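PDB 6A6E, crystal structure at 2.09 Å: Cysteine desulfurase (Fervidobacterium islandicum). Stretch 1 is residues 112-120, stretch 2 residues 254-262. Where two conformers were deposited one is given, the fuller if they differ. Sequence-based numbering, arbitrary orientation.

Stretch 1 112-120: NSLAKSGIL
Stretch 2, residues 254-262: EQLEPFLYG

How do the backbones lie? Stretch 1 enters as helix, phi/psi near -65/-42 through Ala115, easing to -73/-26 at Lys116, while stretch 2 is an irregular, largely extended segment running the opposite way: Ser113 CA sits 5.3 Å from Phe259 CA, and Ser117 CA 5.2 Å from Glu257 CA. Leu256, Glu257 and Pro258 are extended (psi 133 to 148°), Phe259 turns (-73/-62), and Leu260 and Tyr261 extend again.

What do the first helical residues meet? Asn112 (chi1 m) points toward stretch 2, its ND2 3.5 Å from CE1 of Phe259, whose t rotamer carries the ring nearer the helix. Ser113, also m, brings OG 2.9 Å from Glu257 O, within hydrogen-bonding reach. Leu114 (m, t) starts away, but its CD2 returns to 3.8 Å from Leu256 CD2, an apolar contact; Leu256 has chi1 at -92°, between wells, and chi2 t.

Why does Lys116 reach so far? Its m, t, m, t chain passes Glu257, Lys116 CE lying 3.9 Å from Glu257 CG, and delivers the ammonium to three oxygens. NZ donates to Pro258 O at 3.0 Å, Phe259 O at 3.0 Å and Tyr261 OH at 2.9 Å, so one charge gathers two carbonyls and a phenol. Tyr261 (chi1 m) in turn donates from OH to Glu257 OE2 at 2.6 Å; Glu257 is t, p.

What does Ser117 do beside stretch 2? Ser117 (m) accepts a hydrogen bond at OG from Glu257 N, 2.8 Å with a 155° angle at the hydrogen, and donates from OG to Ser113 O at 2.7 Å, linking the last turn to the neighboring backbone. Gly118, at 78/16, makes a Schellman motif: Ile119 N bonds to Leu114 O at 3.0 Å, Gly118 N to Ala115 O at 3.2 Å. Ile119 (m, t) then sets CD1 4.3 Å from Leu256 CD2.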

# COMPACT_ATOMS: atom_id res chain seq x y z
N ASN A 112 9.94 1.17 14.41
CA ASN A 112 10.28 -0.21 14.52
C ASN A 112 11.71 -0.48 14.05
O ASN A 112 12.43 -1.30 14.72
CB ASN A 112 9.31 -1.16 13.77
CG ASN A 112 7.97 -1.22 14.39
OD1 ASN A 112 7.76 -2.00 15.34
ND2 ASN A 112 7.01 -0.41 13.86
N SER A 113 12.12 0.07 12.91
CA SER A 113 13.47 -0.19 12.44
C SER A 113 14.50 0.47 13.39
O SER A 113 15.52 -0.14 13.68
CB SER A 113 13.75 0.26 11.01
OG SER A 113 12.90 -0.51 10.10
N LEU A 114 14.28 1.69 13.86
CA LEU A 114 15.26 2.28 14.81
C LEU A 114 15.44 1.40 16.08
O LEU A 114 16.58 1.23 16.55
CB LEU A 114 14.97 3.71 15.12
CG LEU A 114 15.11 4.63 13.90
CD1 LEU A 114 14.34 5.90 14.14
CD2 LEU A 114 16.50 4.96 13.41
N ALA A 115 14.37 0.83 16.60
CA ALA A 115 14.46 0.00 17.80
C ALA A 115 15.15 -1.35 17.53
O ALA A 115 15.97 -1.83 18.31
CB ALA A 115 13.08 -0.24 18.37
N LYS A 116 14.85 -1.95 16.38
CA LYS A 116 15.45 -3.24 16.06
C LYS A 116 16.88 -3.13 15.68
O LYS A 116 17.59 -4.10 15.74
CB LYS A 116 14.70 -3.93 14.88
CG LYS A 116 13.29 -4.46 15.20
CD LYS A 116 12.79 -5.46 14.10
CE LYS A 116 12.40 -4.80 12.74
NZ LYS A 116 11.65 -5.63 11.67
N SER A 117 17.29 -1.98 15.18
CA SER A 117 18.64 -1.77 14.80
C SER A 117 19.53 -1.43 16.03
O SER A 117 20.71 -1.17 15.85
CB SER A 117 18.75 -0.61 13.82
OG SER A 117 17.90 -0.76 12.67
N GLY A 118 18.93 -1.26 17.19
CA GLY A 118 19.65 -0.84 18.35
C GLY A 118 20.01 0.62 18.48
O GLY A 118 20.81 0.95 19.33
N ILE A 119 19.38 1.50 17.69
CA ILE A 119 19.67 2.90 17.72
C ILE A 119 18.76 3.58 18.75
O ILE A 119 19.21 4.44 19.53
CB ILE A 119 19.43 3.49 16.35
CG1 ILE A 119 20.45 2.94 15.38
CG2 ILE A 119 19.42 5.03 16.41
CD1 ILE A 119 20.24 3.32 13.94
N LEU A 120 17.47 3.25 18.74
CA LEU A 120 16.55 3.77 19.74
C LEU A 120 16.41 2.75 20.83
O LEU A 120 15.79 1.72 20.60
CB LEU A 120 15.18 4.06 19.13
CG LEU A 120 14.09 4.68 20.01
CD1 LEU A 120 14.47 6.00 20.64
CD2 LEU A 120 12.85 4.88 19.13
N GLU A 254 21.82 2.28 5.30
CA GLU A 254 22.69 1.12 5.23
C GLU A 254 22.86 0.38 6.54
O GLU A 254 23.25 -0.77 6.51
CB GLU A 254 24.09 1.46 4.69
CG GLU A 254 24.13 1.63 3.19
CD GLU A 254 25.34 2.43 2.70
OE1 GLU A 254 26.10 3.04 3.52
OE2 GLU A 254 25.54 2.49 1.47
N GLN A 255 22.59 1.03 7.67
CA GLN A 255 22.74 0.42 8.98
C GLN A 255 21.38 -0.03 9.60
O GLN A 255 21.34 -0.56 10.74
CB GLN A 255 23.48 1.41 9.90
CG GLN A 255 24.88 1.82 9.40
CD GLN A 255 25.78 0.60 9.17
OE1 GLN A 255 26.24 0.36 8.07
NE2 GLN A 255 25.97 -0.18 10.20
N LEU A 256 20.28 0.14 8.87
CA LEU A 256 18.97 -0.05 9.49
C LEU A 256 18.51 -1.44 9.22
O LEU A 256 18.61 -1.86 8.05
CB LEU A 256 17.93 0.89 8.88
CG LEU A 256 17.56 2.24 9.38
CD1 LEU A 256 16.27 2.66 8.63
CD2 LEU A 256 17.37 2.27 10.89
N GLU A 257 18.03 -2.15 10.24
CA GLU A 257 17.26 -3.39 10.05
C GLU A 257 15.96 -3.13 9.19
O GLU A 257 15.23 -2.17 9.44
CB GLU A 257 16.87 -4.01 11.40
CG GLU A 257 16.00 -5.29 11.35
CD GLU A 257 16.73 -6.55 10.91
OE1 GLU A 257 17.96 -6.54 10.79
OE2 GLU A 257 16.08 -7.57 10.61
N PRO A 258 15.67 -3.99 8.21
CA PRO A 258 14.42 -3.77 7.41
C PRO A 258 13.24 -3.80 8.33
O PRO A 258 13.25 -4.54 9.34
CB PRO A 258 14.40 -4.95 6.46
CG PRO A 258 15.89 -5.30 6.25
CD PRO A 258 16.54 -5.01 7.59
N PHE A 259 12.22 -3.03 8.00
CA PHE A 259 10.95 -3.10 8.73
C PHE A 259 10.17 -4.43 8.39
O PHE A 259 9.89 -5.24 9.25
CB PHE A 259 10.11 -1.82 8.39
CG PHE A 259 8.82 -1.75 9.07
CD1 PHE A 259 8.66 -2.32 10.32
CD2 PHE A 259 7.72 -1.21 8.43
CE1 PHE A 259 7.45 -2.27 10.98
CE2 PHE A 259 6.50 -1.13 9.10
CZ PHE A 259 6.39 -1.65 10.36
N LEU A 260 9.79 -4.58 7.14
CA LEU A 260 9.12 -5.71 6.60
C LEU A 260 10.08 -6.64 5.85
O LEU A 260 11.08 -6.19 5.23
CB LEU A 260 8.05 -5.26 5.61
CG LEU A 260 7.04 -4.21 6.06
CD1 LEU A 260 5.99 -3.90 4.98
CD2 LEU A 260 6.43 -4.65 7.35
N TYR A 261 9.70 -7.94 5.84
CA TYR A 261 10.46 -8.97 5.17
C TYR A 261 9.66 -9.76 4.19
O TYR A 261 8.47 -9.89 4.35
CB TYR A 261 10.94 -9.95 6.24
CG TYR A 261 11.63 -9.32 7.41
CD1 TYR A 261 12.97 -8.98 7.35
CD2 TYR A 261 10.95 -9.12 8.62
CE1 TYR A 261 13.61 -8.42 8.46
CE2 TYR A 261 11.58 -8.56 9.73
CZ TYR A 261 12.90 -8.25 9.66
OH TYR A 261 13.48 -7.67 10.80
N GLY A 262 10.34 -10.29 3.17
CA GLY A 262 9.71 -11.07 2.14
C GLY A 262 10.58 -11.08 0.90
O GLY A 262 11.81 -10.95 0.97